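DUF269-containing protein (PDB 3NJ2) is of unknown biochemical function but belongs to the DUF269 family and is associated with nitrogen fixation in a cyanobacterium. Local coordinates at residues 99-102 / 106-109; 122-125 / 130-133. All blocks are in the same frame, centred on the assembly; numbering follows the deposited sequence.

Overall arrangement
Interactions 1 and 2 follow one another along the chain and lie on the same side of its centre, their own centres about 11 Å apart. Interaction 1 joins the end of helix 83-104 to the loop that leads into strand 109-114; interaction 2 lies within the hairpin of strands 120-126 and 129-136, which completes the three-stranded antiparallel sheet. They meet directly: Gln109 probably hydrogen-bonds to Trp125 through the backbone, and Ile100 and Cys108 pack on Val131 and Val124. Helix 83-104 thus lies against one face of the sheet, while the opposite face, carrying Leu123, Trp125 and Met130, meets the second subunit of the dimer.

Interaction 1 (99-102 / 106-109); sequences LIEK and LLCQ
Glu101, near the C-terminal end of helix 83-104, reaches across to the chain that returns towards strand 109-114 and ties it down by a side chain to backbone bond. CG stands anti to the backbone N (chi1 -166°) and the chain runs on extended, which carries the carboxylate away from the helix to the returning loop. CB passes the carbonyl oxygen of Leu106 first, and CG comes closer to the same atom, Glu101 CG to Leu106 O being 3.2 Å. Glu101 CA also makes a CA-H...O contact with Leu106 O, at 3.3 Å. Farther out, Glu101 CD lies 3.7 Å from CA of Leu107, and the two carboxylate oxygens then part. Glu101 OE1 accepts the amide N of Cys108 at 3.0 Å in a nearly straight bond, 172° at the hydrogen, although the donor comes from above the carboxylate plane. Glu101 OE2 instead meets a methyl, CD2 of Leu107, at 3.4 Å. Without the carboxylate, as with an alanine here, the Cys108 amide would probably lose this acceptor and the loop one of its ties to the helix.

One residue earlier on the helix, at Ile100, the contact is apolar. CG2 of Ile100 touches SG of Cys108 at 3.8 Å, and both residues also pack on Val131 of strand 129-136. Helix 147-167 adds Ile162 and Val165 against Ile100. The chemistry is therefore divided: a carboxylate on the partly exposed side of the contact fixes the backbone where the helix gives way to the sheet, and a thiol and an aliphatic branch join that turn to the core.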
ATOM      1  N   LEU B  99      15.464  -6.083  -8.515  1.00 11.40           N
ATOM      2  CA  LEU B  99      16.206  -7.321  -8.605  1.00 10.79           C
ATOM      3  C   LEU B  99      15.256  -8.498  -8.910  1.00 11.84           C
ATOM      4  O   LEU B  99      15.594  -9.378  -9.702  1.00 12.41           O
ATOM      5  CB  LEU B  99      17.027  -7.591  -7.352  1.00 11.70           C
ATOM      6  CG  LEU B  99      18.230  -6.665  -7.209  1.00 13.80           C
ATOM      7  CD1 LEU B  99      18.584  -6.560  -5.677  1.00 18.71           C
ATOM      8  CD2 LEU B  99      19.318  -7.054  -8.178  1.00 19.86           C
ATOM      9  N   ILE B 100      14.075  -8.523  -8.280  1.00 11.87           N
ATOM     10  CA  ILE B 100      13.058  -9.540  -8.621  1.00 13.02           C
ATOM     11  C   ILE B 100      12.731  -9.447 -10.097  1.00 13.71           C
ATOM     12  O   ILE B 100      12.731 -10.459 -10.780  1.00 15.56           O
ATOM     13  CB  ILE B 100      11.829  -9.374  -7.699  1.00 11.59           C
ATOM     14  CG1 ILE B 100      12.260  -9.696  -6.303  1.00 12.86           C
ATOM     15  CG2 ILE B 100      10.723 -10.372  -8.177  1.00 15.43           C
ATOM     16  CD1 ILE B 100      11.126  -9.282  -5.282  1.00 11.85           C
ATOM     17  N   GLU B 101      12.496  -8.238 -10.604  1.00 12.65           N
ATOM     18  CA  GLU B 101      12.176  -8.023 -11.988  1.00 14.87           C
ATOM     19  C   GLU B 101      13.351  -8.448 -12.880  1.00 16.29           C
ATOM     20  O   GLU B 101      13.126  -9.154 -13.872  1.00 15.70           O
ATOM     21  CB  GLU B 101      11.832  -6.522 -12.146  1.00 18.31           C
ATOM     22  CG  GLU B 101      11.142  -6.144 -13.440  1.00 20.22           C
ATOM     23  CD  GLU B 101      10.508  -4.720 -13.372  1.00 25.37           C
ATOM     24  OE1 GLU B 101       9.800  -4.261 -12.381  1.00 20.81           O
ATOM     25  OE2 GLU B 101      10.705  -4.016 -14.408  1.00 32.84           O
ATOM     26  N   LYS B 102      14.599  -8.093 -12.536  1.00 15.07           N
ATOM     27  CA  LYS B 102      15.794  -8.476 -13.346  1.00 16.97           C
ATOM     28  C   LYS B 102      15.936  -9.989 -13.447  1.00 17.17           C
ATOM     29  O   LYS B 102      16.274 -10.553 -14.523  1.00 19.89           O
ATOM     30  CB  LYS B 102      17.075  -7.913 -12.707  1.00 17.40           C
ATOM     31  CG  LYS B 102      17.262  -6.462 -13.027  1.00 24.66           C
ATOM     32  CD  LYS B 102      18.649  -6.059 -12.709  1.00 29.12           C
ATOM     33  CE  LYS B 102      19.003  -4.827 -13.524  1.00 29.47           C
ATOM     34  NZ  LYS B 102      19.958  -4.034 -12.730  1.00 36.26           N
ATOM     35  N   LEU B 106       9.451 -10.633 -14.121  1.00 13.90           N
ATOM     36  CA  LEU B 106       8.100 -10.180 -13.619  1.00 14.45           C
ATOM     37  C   LEU B 106       8.105  -8.650 -13.338  1.00 14.80           C
ATOM     38  O   LEU B 106       8.879  -8.192 -12.535  1.00 14.17           O
ATOM     39  CB  LEU B 106       7.726 -10.929 -12.303  1.00 14.15           C
ATOM     40  CG  LEU B 106       6.326 -10.496 -11.836  1.00 15.57           C
ATOM     41  CD1 LEU B 106       5.129 -10.915 -12.777  1.00 18.61           C
ATOM     42  CD2 LEU B 106       6.062 -11.146 -10.500  1.00 16.48           C
ATOM     43  N   LEU B 107       7.270  -7.880 -14.013  1.00 14.66           N
ATOM     44  CA  LEU B 107       7.199  -6.445 -13.738  1.00 14.40           C
ATOM     45  C   LEU B 107       6.616  -6.278 -12.325  1.00 14.33           C
ATOM     46  O   LEU B 107       5.554  -6.871 -12.049  1.00 18.75           O
ATOM     47  CB  LEU B 107       6.253  -5.761 -14.769  1.00 16.02           C
ATOM     48  CG  LEU B 107       6.875  -5.828 -16.204  1.00 20.25           C
ATOM     49  CD1 LEU B 107       5.821  -5.416 -17.234  1.00 21.33           C
ATOM     50  CD2 LEU B 107       8.161  -5.046 -16.446  1.00 24.01           C
ATOM     51  N   CYS B 108       7.293  -5.520 -11.438  1.00 13.47           N
ATOM     52  CA  CYS B 108       6.894  -5.431 -10.076  1.00 13.68           C
ATOM     53  C   CYS B 108       6.587  -3.937  -9.729  1.00 15.50           C
ATOM     54  O   CYS B 108       7.257  -3.017 -10.259  1.00 18.40           O
ATOM     55  CB  CYS B 108       8.040  -6.016  -9.162  1.00 14.54           C
ATOM     56  SG  CYS B 108       8.121  -7.769  -9.128  1.00 17.23           S
ATOM     57  N   GLN B 109       5.603  -3.728  -8.877  1.00 14.38           N
ATOM     58  CA  GLN B 109       5.272  -2.383  -8.332  1.00 13.49           C
ATOM     59  C   GLN B 109       5.409  -2.397  -6.809  1.00  9.79           C
ATOM     60  O   GLN B 109       5.461  -3.491  -6.203  1.00 12.15           O
ATOM     61  CB  GLN B 109       3.902  -2.011  -8.755  1.00 16.37           C
ATOM     62  CG  GLN B 109       4.036  -1.841 -10.331  1.00 17.81           C
ATOM     63  CD  GLN B 109       2.728  -1.499 -10.923  1.00 26.16           C
ATOM     64  OE1 GLN B 109       1.796  -2.319 -10.918  1.00 31.01           O
ATOM     65  NE2 GLN B 109       2.631  -0.288 -11.453  1.00 22.09           N
TER

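Interaction 2 (122-125 / 130-133); sequences ALVW and MVVS
Val124 faces both Val131 and Val132 across a classic beta bulge, which shifts the register of this antiparallel hairpin by one residue. Val124 O accepts two amides, Val132 N at 3.1 Å and Val131 N at 2.9 Å, the latter in a more bent bond, 131° at the hydrogen. In return Val124 N donates to Val132 O over 2.9 Å, nearly straight at 173°, so Val124 and Val132 form a hydrogen-bonded pair.

Packing is tightest on the valine side. CG1 of Val124, anti to its own backbone N (chi1 -179°), presses on CG2 of Val131 at 3.5 Å, closer than usual for two carbons, while the other branch, Val124 CG2, rests on CB of Val132 at 3.7 Å. Ala97, Ile100 and Ile96 of helix 83-104 lie against Val124, Val131 and Val132 respectively, burying this face in the core of the subunit.

The other face is more loosely joined within the hairpin. Leu123 sets CD2 alongside the backbone and CB of Ser133, which is partly exposed, and Trp125 approaches Met130 through CB alone, its indole leading away. Leu123, Trp125 and Met130 are nevertheless buried, since the second subunit packs here: Trp121 of that subunit meets the Trp125 ring edge-to-face. Bent at chi2 and chi3, the Met130 chain turns towards strand 120-126 and brings its methyl, CE, to 3.9 Å from CB of Leu123.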
ATOM      1  N   ALA B 122       5.049  -2.609   3.700  1.00  9.95           N
ATOM      2  CA  ALA B 122       5.772  -2.506   2.444  1.00  9.08           C
ATOM      3  C   ALA B 122       5.277  -3.660   1.585  1.00  9.27           C
ATOM      4  O   ALA B 122       5.407  -4.820   1.979  1.00 10.35           O
ATOM      5  CB  ALA B 122       7.252  -2.591   2.701  1.00 12.63           C
ATOM      6  N   LEU B 123       4.793  -3.313   0.385  1.00 11.15           N
ATOM      7  CA  LEU B 123       4.173  -4.290  -0.495  1.00 11.23           C
ATOM      8  C   LEU B 123       4.889  -4.262  -1.847  1.00 11.76           C
ATOM      9  O   LEU B 123       5.054  -3.200  -2.423  1.00 12.57           O
ATOM     10  CB  LEU B 123       2.695  -4.010  -0.741  1.00 10.39           C
ATOM     11  CG  LEU B 123       2.013  -3.895   0.640  1.00 11.07           C
ATOM     12  CD1 LEU B 123       0.579  -3.468   0.376  1.00 17.53           C
ATOM     13  CD2 LEU B 123       2.138  -5.248   1.397  1.00 10.84           C
ATOM     14  N   VAL B 124       5.290  -5.414  -2.353  1.00 10.05           N
ATOM     15  CA  VAL B 124       5.797  -5.513  -3.760  1.00 10.85           C
ATOM     16  C   VAL B 124       4.973  -6.556  -4.429  1.00 10.21           C
ATOM     17  O   VAL B 124       4.859  -7.673  -3.915  1.00 12.36           O
ATOM     18  CB  VAL B 124       7.236  -5.828  -3.757  1.00 10.82           C
ATOM     19  CG1 VAL B 124       7.830  -5.915  -5.266  1.00  9.53           C
ATOM     20  CG2 VAL B 124       8.095  -4.796  -2.874  1.00 12.15           C
ATOM     21  N   TRP B 125       4.391  -6.225  -5.572  1.00 10.92           N
ATOM     22  CA  TRP B 125       3.594  -7.231  -6.284  1.00 11.26           C
ATOM     23  C   TRP B 125       3.857  -7.197  -7.759  1.00 12.24           C
ATOM     24  O   TRP B 125       4.209  -6.157  -8.274  1.00 13.88           O
ATOM     25  CB  TRP B 125       2.101  -7.140  -6.047  1.00 12.64           C
ATOM     26  CG  TRP B 125       1.398  -6.031  -6.654  1.00 11.97           C
ATOM     27  CD1 TRP B 125       0.554  -6.071  -7.762  1.00 14.04           C
ATOM     28  CD2 TRP B 125       1.498  -4.630  -6.274  1.00 11.15           C
ATOM     29  NE1 TRP B 125       0.121  -4.785  -8.073  1.00 13.63           N
ATOM     30  CE2 TRP B 125       0.626  -3.905  -7.153  1.00 12.27           C
ATOM     31  CE3 TRP B 125       2.138  -3.921  -5.229  1.00 12.40           C
ATOM     32  CZ2 TRP B 125       0.435  -2.512  -7.055  1.00 13.89           C
ATOM     33  CZ3 TRP B 125       1.972  -2.514  -5.170  1.00 15.78           C
ATOM     34  CH2 TRP B 125       1.118  -1.833  -6.088  1.00 15.00           C
ATOM     35  N   MET B 130       1.782 -11.384  -4.513  1.00 14.40           N
ATOM     36  CA  MET B 130       2.560 -10.619  -3.530  1.00 15.01           C
ATOM     37  C   MET B 130       3.922 -11.191  -3.293  1.00 13.64           C
ATOM     38  O   MET B 130       4.102 -12.283  -2.603  1.00 15.73           O
ATOM     39  CB  MET B 130       1.814 -10.642  -2.197  1.00 17.04           C
ATOM     40  CG  MET B 130       0.448 -10.237  -2.233  1.00 16.70           C
ATOM     41  SD  MET B 130       0.229  -8.551  -2.735  1.00 22.65           S
ATOM     42  CE  MET B 130       1.740  -7.626  -1.835  1.00 12.16           C
ATOM     43  N   VAL B 131       4.943 -10.540  -3.868  1.00 12.51           N
ATOM     44  CA  VAL B 131       6.329 -11.022  -3.701  1.00 11.20           C
ATOM     45  C   VAL B 131       7.055 -10.480  -2.472  1.00 12.16           C
ATOM     46  O   VAL B 131       8.038 -11.124  -2.055  1.00 15.31           O
ATOM     47  CB  VAL B 131       7.192 -10.849  -5.022  1.00  9.13           C
ATOM     48  CG1 VAL B 131       6.635 -11.744  -6.154  1.00 14.66           C
ATOM     49  CG2 VAL B 131       7.320  -9.338  -5.473  1.00 12.23           C
ATOM     50  N   VAL B 132       6.598  -9.332  -1.914  1.00 11.53           N
ATOM     51  CA  VAL B 132       7.089  -8.893  -0.571  1.00 13.20           C
ATOM     52  C   VAL B 132       5.842  -8.400   0.083  1.00 12.47           C
ATOM     53  O   VAL B 132       5.077  -7.671  -0.537  1.00 12.49           O
ATOM     54  CB  VAL B 132       8.056  -7.729  -0.652  1.00 14.11           C
ATOM     55  CG1 VAL B 132       8.362  -7.200   0.795  1.00 15.34           C
ATOM     56  CG2 VAL B 132       9.304  -8.163  -1.350  1.00 15.59           C
ATOM     57  N   SER B 133       5.594  -8.819   1.338  1.00 14.06           N
ATOM     58  CA  SER B 133       4.428  -8.253   2.072  1.00 15.37           C
ATOM     59  C   SER B 133       4.863  -8.131   3.527  1.00 18.70           C
ATOM     60  O   SER B 133       4.528  -9.021   4.374  1.00 21.69           O
ATOM     61  CB  SER B 133       3.112  -9.008   1.880  1.00 18.54           C
ATOM     62  OG  SER B 133       3.365 -10.396   1.943  1.00 19.11           O
TER